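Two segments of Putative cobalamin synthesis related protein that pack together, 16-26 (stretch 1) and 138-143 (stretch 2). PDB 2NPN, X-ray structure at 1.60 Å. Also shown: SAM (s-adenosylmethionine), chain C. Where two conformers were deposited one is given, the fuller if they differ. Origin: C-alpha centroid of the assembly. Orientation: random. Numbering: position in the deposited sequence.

Stretch 1, residues 16-26: EFLTLQAISGL
Stretch 2 (138-143) VIPGIT

Stretch 1 ends a 3-10 segment at F17, passes through extended L18 and T19 (phi/psi -62/136 and -85/159), and enters a helix at L20 running beyond L26. Stretch 2 leaves a strand at I139 (-117/113) and continues as loop through P140, G141 (-142/172) and I142 (-75/123). CA atoms pair in register at A22–I139 (6.1 Å) and F17–I142 (6.3 Å), so the two run in opposite senses.

Apolar packing centres on I139 (chi1 m, chi2 t), whose CG2 lies 4.0 Å from A22 CB. Its CD1 reaches to 4.3 Å from G25 CA, a space a CB on G25 would invade. I142 (m, m) places CG1 4.1 Å from F17 CB (F17 chi1 m, chi2 -55°).

Q21 OE1 makes van der Waals contact with I139 CG2 (3.5 Å).

T19 (chi1 p) caps the helix: A22 N donates to T19 OG1 at 3.1 Å.

No direct hydrogen bond joins the stretches; four waters do. One donates to F17 O (2.7 Å) and accepts from I142 N (2.9 Å). A second links T19 N to P140 O, both 3.2 Å. A third accepts from T19 OG1 (2.7 Å) and donates to Q21 OE1 (2.9 Å) and P140 O (2.8 Å). Extended Q21 (t, t, chi3 27°) donates through NE2 to the fourth (3.1 Å), which donates to V138 O (2.8 Å).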

# COMPACT_ATOMS: atom_id res chain seq x y z
N GLU A 16 0.11 -10.22 -11.51
CA GLU A 16 -1.04 -10.17 -12.45
C GLU A 16 -1.80 -8.85 -12.32
O GLU A 16 -2.53 -8.46 -13.22
CB GLU A 16 -2.02 -11.35 -12.24
CG GLU A 16 -2.91 -11.28 -10.96
CD GLU A 16 -3.80 -12.50 -10.72
OE1 GLU A 16 -3.97 -13.36 -11.65
OE2 GLU A 16 -4.33 -12.59 -9.57
N PHE A 17 -1.64 -8.15 -11.20
CA PHE A 17 -2.36 -6.88 -11.00
C PHE A 17 -1.69 -5.67 -11.67
O PHE A 17 -2.25 -4.57 -11.64
CB PHE A 17 -2.54 -6.57 -9.50
CG PHE A 17 -3.42 -7.56 -8.76
CD1 PHE A 17 -4.71 -7.86 -9.17
CD2 PHE A 17 -2.96 -8.16 -7.58
CE1 PHE A 17 -5.51 -8.77 -8.48
CE2 PHE A 17 -3.73 -9.06 -6.90
CZ PHE A 17 -4.99 -9.40 -7.32
N LEU A 18 -0.49 -5.82 -12.21
CA LEU A 18 0.21 -4.71 -12.88
C LEU A 18 -0.57 -4.21 -14.08
O LEU A 18 -1.10 -5.03 -14.85
CB LEU A 18 1.60 -5.12 -13.38
CG LEU A 18 2.68 -5.22 -12.32
CD1 LEU A 18 3.97 -5.71 -13.02
CD2 LEU A 18 2.90 -3.91 -11.60
N THR A 19 -0.66 -2.89 -14.23
CA THR A 19 -1.26 -2.34 -15.46
C THR A 19 -0.23 -2.22 -16.61
O THR A 19 0.99 -2.15 -16.42
CB THR A 19 -1.89 -0.96 -15.24
OG1 THR A 19 -0.83 -0.04 -14.93
CG2 THR A 19 -2.94 -1.01 -14.08
N LEU A 20 -0.74 -2.15 -17.83
CA LEU A 20 0.11 -1.89 -18.98
C LEU A 20 0.93 -0.62 -18.82
O LEU A 20 2.11 -0.55 -19.19
CB LEU A 20 -0.73 -1.83 -20.26
CG LEU A 20 -1.40 -3.14 -20.66
CD1 LEU A 20 -2.21 -2.97 -21.93
CD2 LEU A 20 -0.40 -4.27 -20.85
N GLN A 21 0.30 0.41 -18.26
CA GLN A 21 0.96 1.69 -18.04
C GLN A 21 2.14 1.51 -17.08
O GLN A 21 3.23 2.07 -17.31
CB GLN A 21 -0.04 2.68 -17.44
CG GLN A 21 0.43 4.12 -17.38
CD GLN A 21 -0.52 5.02 -16.63
OE1 GLN A 21 -1.26 4.58 -15.74
NE2 GLN A 21 -0.51 6.30 -16.96
N ALA A 22 1.92 0.76 -16.01
CA ALA A 22 2.98 0.50 -15.01
C ALA A 22 4.15 -0.24 -15.65
O ALA A 22 5.31 0.14 -15.47
CB ALA A 22 2.45 -0.32 -13.86
N ILE A 23 3.84 -1.24 -16.48
CA ILE A 23 4.86 -2.03 -17.12
C ILE A 23 5.68 -1.14 -18.07
O ILE A 23 6.91 -1.24 -18.09
CB ILE A 23 4.27 -3.26 -17.87
CG1 ILE A 23 3.68 -4.25 -16.85
CG2 ILE A 23 5.34 -3.90 -18.75
CD1 ILE A 23 2.72 -5.22 -17.48
N SER A 24 5.01 -0.27 -18.83
CA SER A 24 5.73 0.65 -19.70
C SER A 24 6.65 1.57 -18.91
O SER A 24 7.79 1.81 -19.30
CB SER A 24 4.76 1.49 -20.53
OG SER A 24 5.47 2.18 -21.54
N GLY A 25 6.17 2.08 -17.78
CA GLY A 25 6.99 2.94 -16.97
C GLY A 25 8.22 2.21 -16.44
O GLY A 25 9.33 2.73 -16.48
N LEU A 26 8.04 0.97 -15.98
CA LEU A 26 9.15 0.18 -15.46
C LEU A 26 10.20 -0.08 -16.54
O LEU A 26 11.39 0.00 -16.29
CB LEU A 26 8.62 -1.15 -14.91
CG LEU A 26 7.82 -1.05 -13.61
CD1 LEU A 26 7.08 -2.39 -13.38
CD2 LEU A 26 8.74 -0.71 -12.44
N VAL A 138 2.39 10.05 -12.10
CA VAL A 138 1.89 9.03 -11.20
C VAL A 138 1.13 8.02 -12.03
O VAL A 138 0.27 8.37 -12.86
CB VAL A 138 1.00 9.64 -10.12
CG1 VAL A 138 0.44 8.55 -9.21
CG2 VAL A 138 1.74 10.73 -9.35
N ILE A 139 1.42 6.75 -11.75
CA ILE A 139 0.81 5.62 -12.43
C ILE A 139 0.01 4.81 -11.39
O ILE A 139 0.59 4.27 -10.46
CB ILE A 139 1.89 4.75 -13.13
CG1 ILE A 139 2.61 5.59 -14.19
CG2 ILE A 139 1.27 3.50 -13.64
CD1 ILE A 139 3.73 4.83 -14.94
N PRO A 140 -1.34 4.78 -11.51
CA PRO A 140 -2.17 4.05 -10.56
C PRO A 140 -1.92 2.56 -10.56
O PRO A 140 -1.51 1.99 -11.57
CB PRO A 140 -3.61 4.30 -11.04
CG PRO A 140 -3.54 5.21 -12.16
CD PRO A 140 -2.13 5.50 -12.53
N GLY A 141 -2.25 1.95 -9.43
CA GLY A 141 -2.21 0.51 -9.29
C GLY A 141 -3.37 0.03 -8.44
O GLY A 141 -4.06 0.81 -7.81
N ILE A 142 -3.50 -1.28 -8.40
CA ILE A 142 -4.57 -1.94 -7.68
C ILE A 142 -4.32 -1.91 -6.17
O ILE A 142 -3.35 -2.46 -5.66
CB ILE A 142 -4.74 -3.40 -8.17
CG1 ILE A 142 -5.09 -3.42 -9.65
CG2 ILE A 142 -5.80 -4.11 -7.37
CD1 ILE A 142 -6.30 -2.65 -10.07
N THR A 143 -5.27 -1.36 -5.44
CA THR A 143 -5.15 -1.21 -4.00
C THR A 143 -5.56 -2.49 -3.23
O THR A 143 -6.27 -3.35 -3.76
CB THR A 143 -6.09 -0.06 -3.49
OG1 THR A 143 -7.46 -0.46 -3.62
CG2 THR A 143 -5.84 1.30 -4.19
N SAM C . -0.91 2.16 -1.07
CA SAM C . -1.43 0.89 -0.49
C SAM C . -2.66 0.40 -1.23
O SAM C . -3.21 -0.67 -0.87
OXT SAM C . -3.08 1.05 -2.21
CB SAM C . -1.71 1.05 1.01
CG SAM C . -0.46 1.27 1.86
SD SAM C . -0.73 1.35 3.67
CE SAM C . 0.99 1.75 4.12
C5' SAM C . -0.66 -0.36 4.32
C4' SAM C . -2.04 -0.96 4.64
O4' SAM C . -2.62 -1.41 3.46
C3' SAM C . -2.01 -2.20 5.54
O3' SAM C . -1.94 -1.87 6.90
C2' SAM C . -3.29 -2.92 5.18
O2' SAM C . -4.39 -2.24 5.75
C1' SAM C . -3.26 -2.67 3.69
N9 SAM C . -2.58 -3.75 2.94
C8 SAM C . -1.52 -3.57 2.06
N7 SAM C . -1.20 -4.73 1.48
C5 SAM C . -2.08 -5.67 1.94
C6 SAM C . -2.26 -7.01 1.65
N6 SAM C . -1.47 -7.67 0.76
N1 SAM C . -3.28 -7.70 2.29
C2 SAM C . -4.14 -7.04 3.15
N3 SAM C . -3.96 -5.71 3.43
C4 SAM C . -2.97 -5.02 2.83
O HOH W 1 -1.45 -2.58 -9.98
O HOH W 2 -0.09 -0.87 -11.77
O HOH W 3 -2.04 2.23 -14.29
O HOH W 4 -1.71 8.28 -14.85